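Local coordinates for MOSUB1, transcription cofactor (Magnaporthe oryzae, PDB 4AGH), which binds single-stranded DNA and, as a member of the PC4 family, probably acts as a transcriptional coactivator, at residues I51-V57 with N69-Y73. Residues are numbered along the deposited sequence.
Sequences ISDKRRV and NIREY
Residues 55-57 and 69-73 run antiparallel, axes 4.7 Å apart at 160°, in the two long strands of a beta hairpin of the PC4-family single-stranded-DNA-binding domain. Arg55 faces Glu72 and Val57 faces Ile70 in non-hydrogen-bonded pairs (CA-CA 4.2 and 4.5 Å). Between them Arg56 and Arg71 form the hydrogen-bonded pair, Arg56 N to Arg71 O and Arg71 N to Arg56 O both 3.0 Å. Beyond the Arg55-Glu72 pair, Lys54 O, just before the strand begins, accepts from Tyr73 N at 2.7 Å. The turn into this strand is held by Ser52, whose p-rotamer OG reaches forward to accept from Arg55 N three residues on (3.2 Å), an ST motif; Ile51 N donates to Arg55 O at 2.9 Å.

The side chains alternate between two faces. On one, the long arm of Arg55 (m, t, t) spans to a carboxylate, NE and NH2 each 2.8 Å from Glu72 OE1, a salt bridge beside Val57 CG2-Ile70 CG1 (4.1 Å), whose branched apolar side chains suit a buried face. On the other, Arg56 (m, t, t) is long enough to lie flat over the Tyr73 ring: CZ is 4.3 Å from the centroid, a cation-pi stack, with CD in CH-pi contact at 3.8 Å. A water bridges Arg56 NH1 (2.9 Å) and Tyr73 OH (2.7 Å).

Arg71 NH1 hydrogen-bonds Gly83 O and Asn69 ND2 hydrogen-bonds Ser60 OG. Strand 47-50 flanks this hairpin through Trp49 and Val57, strand 86-90 through Ile87 and Ile70. The Arg55-Val57-Ile70 face joins the dimer contact, where Gln93 OE1 and Gly88 O of the second subunit accept from Arg55 NH1, while Arg56 and Tyr73 pack against Met80 of strand 79-83.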
ATOM      1  N   ILE A  51      10.133  -2.552  -3.337  1.00 20.07           N
ATOM      2  CA  ILE A  51       9.281  -3.734  -3.297  1.00 20.29           C
ATOM      3  C   ILE A  51       9.209  -4.436  -4.650  1.00 26.13           C
ATOM      4  O   ILE A  51       8.569  -5.481  -4.784  1.00 24.12           O
ATOM      5  CB  ILE A  51       7.870  -3.413  -2.731  1.00 18.30           C
ATOM      6  CG1 ILE A  51       7.123  -2.429  -3.629  1.00 20.35           C
ATOM      7  CG2 ILE A  51       7.992  -2.900  -1.292  1.00 22.21           C
ATOM      8  CD1 ILE A  51       5.622  -2.267  -3.241  1.00 23.13           C
ATOM      9  N   SER A  52       9.888  -3.857  -5.639  1.00 22.64           N
ATOM     10  CA  SER A  52      10.156  -4.517  -6.916  1.00 24.99           C
ATOM     11  C   SER A  52      11.163  -3.648  -7.653  1.00 26.53           C
ATOM     12  O   SER A  52      11.682  -2.697  -7.084  1.00 26.03           O
ATOM     13  CB  SER A  52       8.879  -4.677  -7.742  1.00 28.86           C
ATOM     14  OG  SER A  52       8.430  -3.426  -8.225  1.00 27.73           O
ATOM     15  N   ASP A  53      11.437  -3.954  -8.916  1.00 29.08           N
ATOM     16  CA  ASP A  53      12.419  -3.175  -9.670  1.00 39.03           C
ATOM     17  C   ASP A  53      12.037  -1.696  -9.787  1.00 33.42           C
ATOM     18  O   ASP A  53      12.910  -0.833  -9.800  1.00 34.31           O
ATOM     19  CB  ASP A  53      12.645  -3.783 -11.062  1.00 47.31           C
ATOM     20  CG  ASP A  53      13.512  -5.032 -11.022  1.00 73.84           C
ATOM     21  OD1 ASP A  53      14.327  -5.160 -10.081  1.00 79.31           O
ATOM     22  OD2 ASP A  53      13.381  -5.881 -11.932  1.00 82.19           O
ATOM     23  N   LYS A  54      10.736  -1.407  -9.845  1.00 27.08           N
ATOM     24  CA  LYS A  54      10.255  -0.042 -10.109  1.00 26.10           C
ATOM     25  C   LYS A  54       9.365   0.542  -9.015  1.00 22.92           C
ATOM     26  O   LYS A  54       9.044   1.721  -9.041  1.00 27.20           O
ATOM     27  CB  LYS A  54       9.479  -0.002 -11.433  1.00 27.85           C
ATOM     28  CG  LYS A  54      10.256  -0.346 -12.686  1.00 43.95           C
ATOM     29  CD  LYS A  54       9.272  -0.469 -13.841  1.00 51.32           C
ATOM     30  CE  LYS A  54       9.945  -0.655 -15.185  1.00 64.56           C
ATOM     31  NZ  LYS A  54       8.914  -0.848 -16.243  1.00 68.70           N
ATOM     32  N   ARG A  55       8.965  -0.289  -8.067  1.00 17.67           N
ATOM     33  CA  ARG A  55       8.025   0.138  -7.034  1.00 15.59           C
ATOM     34  C   ARG A  55       8.703   0.307  -5.686  1.00 17.46           C
ATOM     35  O   ARG A  55       9.542  -0.503  -5.291  1.00 21.88           O
ATOM     36  CB  ARG A  55       6.853  -0.837  -6.940  1.00 16.26           C
ATOM     37  CG  ARG A  55       6.023  -0.764  -8.225  1.00 21.09           C
ATOM     38  CD  ARG A  55       4.889  -1.763  -8.285  1.00 20.91           C
ATOM     39  NE  ARG A  55       4.009  -1.397  -9.393  1.00 21.18           N
ATOM     40  CZ  ARG A  55       2.734  -1.764  -9.498  1.00 22.49           C
ATOM     41  NH1 ARG A  55       2.191  -2.569  -8.590  1.00 21.45           N
ATOM     42  NH2 ARG A  55       2.018  -1.346 -10.538  1.00 24.32           N
ATOM     43  N   ARG A  56       8.316   1.369  -4.996  1.00 16.25           N
ATOM     44  CA  ARG A  56       8.940   1.749  -3.737  1.00 16.65           C
ATOM     45  C   ARG A  56       7.885   1.980  -2.687  1.00 16.98           C
ATOM     46  O   ARG A  56       6.759   2.377  -3.004  1.00 19.69           O
ATOM     47  CB  ARG A  56       9.688   3.073  -3.916  1.00 17.94           C
ATOM     48  CG  ARG A  56      10.810   3.032  -4.942  1.00 24.86           C
ATOM     49  CD  ARG A  56      11.484   4.401  -5.051  1.00 18.56           C
ATOM     50  NE  ARG A  56      12.602   4.365  -5.993  1.00 22.85           N
ATOM     51  CZ  ARG A  56      13.496   5.336  -6.135  1.00 27.56           C
ATOM     52  NH1 ARG A  56      13.411   6.437  -5.403  1.00 25.99           N
ATOM     53  NH2 ARG A  56      14.479   5.205  -7.018  1.00 27.81           N
ATOM     54  N   VAL A  57       8.259   1.762  -1.428  1.00 16.14           N
ATOM     55  CA  VAL A  57       7.492   2.329  -0.324  1.00 12.86           C
ATOM     56  C   VAL A  57       8.436   3.286   0.407  1.00 16.97           C
ATOM     57  O   VAL A  57       9.551   2.918   0.752  1.00 19.68           O
ATOM     58  CB  VAL A  57       6.949   1.262   0.633  1.00 17.82           C
ATOM     59  CG1 VAL A  57       6.141   1.929   1.742  1.00 14.86           C
ATOM     60  CG2 VAL A  57       6.073   0.288  -0.129  1.00 21.08           C
ATOM     61  N   ASN A  69       4.243   6.406   1.279  1.00 16.71           N
ATOM     62  CA  ASN A  69       3.989   6.456  -0.152  1.00 17.50           C
ATOM     63  C   ASN A  69       4.323   5.145  -0.830  1.00 22.65           C
ATOM     64  O   ASN A  69       5.451   4.679  -0.769  1.00 21.10           O
ATOM     65  CB  ASN A  69       4.810   7.572  -0.776  1.00 18.08           C
ATOM     66  CG  ASN A  69       4.520   8.911  -0.152  1.00 20.72           C
ATOM     67  OD1 ASN A  69       3.400   9.419  -0.240  1.00 19.87           O
ATOM     68  ND2 ASN A  69       5.532   9.508   0.472  1.00 19.91           N
ATOM     69  N   ILE A  70       3.327   4.541  -1.464  1.00 14.88           N
ATOM     70  CA  ILE A  70       3.544   3.320  -2.212  1.00 14.88           C
ATOM     71  C   ILE A  70       3.385   3.699  -3.680  1.00 16.33           C
ATOM     72  O   ILE A  70       2.304   4.110  -4.094  1.00 17.56           O
ATOM     73  CB  ILE A  70       2.492   2.282  -1.816  1.00 15.74           C
ATOM     74  CG1 ILE A  70       2.465   2.136  -0.286  1.00 20.78           C
ATOM     75  CG2 ILE A  70       2.767   0.956  -2.514  1.00 19.70           C
ATOM     76  CD1 ILE A  70       1.346   1.236   0.230  1.00 26.84           C
ATOM     77  N   ARG A  71       4.449   3.583  -4.472  1.00 15.29           N
ATOM     78  CA  ARG A  71       4.386   4.200  -5.793  1.00 16.04           C
ATOM     79  C   ARG A  71       5.314   3.538  -6.784  1.00 18.33           C
ATOM     80  O   ARG A  71       6.402   3.110  -6.421  1.00 18.49           O
ATOM     81  CB  ARG A  71       4.740   5.688  -5.683  1.00 17.65           C
ATOM     82  CG  ARG A  71       4.572   6.452  -6.992  1.00 19.43           C
ATOM     83  CD  ARG A  71       4.502   7.947  -6.780  1.00 24.35           C
ATOM     84  NE  ARG A  71       3.433   8.349  -5.862  1.00 24.32           N
ATOM     85  CZ  ARG A  71       2.154   8.508  -6.192  1.00 22.48           C
ATOM     86  NH1 ARG A  71       1.720   8.259  -7.429  1.00 20.57           N
ATOM     87  NH2 ARG A  71       1.287   8.894  -5.256  1.00 22.20           N
ATOM     88  N   GLU A  72       4.867   3.463  -8.034  1.00 17.77           N
ATOM     89  CA  GLU A  72       5.706   2.958  -9.102  1.00 16.33           C
ATOM     90  C   GLU A  72       6.468   4.110  -9.732  1.00 18.29           C
ATOM     91  O   GLU A  72       5.893   5.162 -10.032  1.00 18.89           O
ATOM     92  CB  GLU A  72       4.860   2.254 -10.163  1.00 15.61           C
ATOM     93  CG  GLU A  72       5.686   1.752 -11.347  1.00 18.65           C
ATOM     94  CD  GLU A  72       4.892   0.863 -12.277  1.00 27.72           C
ATOM     95  OE1 GLU A  72       4.087   0.050 -11.786  1.00 28.86           O
ATOM     96  OE2 GLU A  72       5.082   0.972 -13.507  1.00 30.34           O
ATOM     97  N   TYR A  73       7.764   3.898  -9.931  1.00 17.60           N
ATOM     98  CA  TYR A  73       8.622   4.881 -10.572  1.00 16.65           C
ATOM     99  C   TYR A  73       8.852   4.472 -12.020  1.00 19.59           C
ATOM    100  O   TYR A  73       8.777   3.290 -12.346  1.00 27.02           O
ATOM    101  CB  TYR A  73       9.941   4.986  -9.812  1.00 19.81           C
ATOM    102  CG  TYR A  73       9.812   5.871  -8.592  1.00 22.48           C
ATOM    103  CD1 TYR A  73       8.929   5.548  -7.566  1.00 23.38           C
ATOM    104  CD2 TYR A  73      10.563   7.035  -8.476  1.00 26.08           C
ATOM    105  CE1 TYR A  73       8.791   6.373  -6.455  1.00 22.45           C
ATOM    106  CE2 TYR A  73      10.441   7.857  -7.381  1.00 25.07           C
ATOM    107  CZ  TYR A  73       9.554   7.525  -6.371  1.00 26.65           C
ATOM    108  OH  TYR A  73       9.437   8.362  -5.279  1.00 28.43           O
TER
HETATM  109  O   HOH W   1      11.392   7.531  -3.627  1.00 27.45           O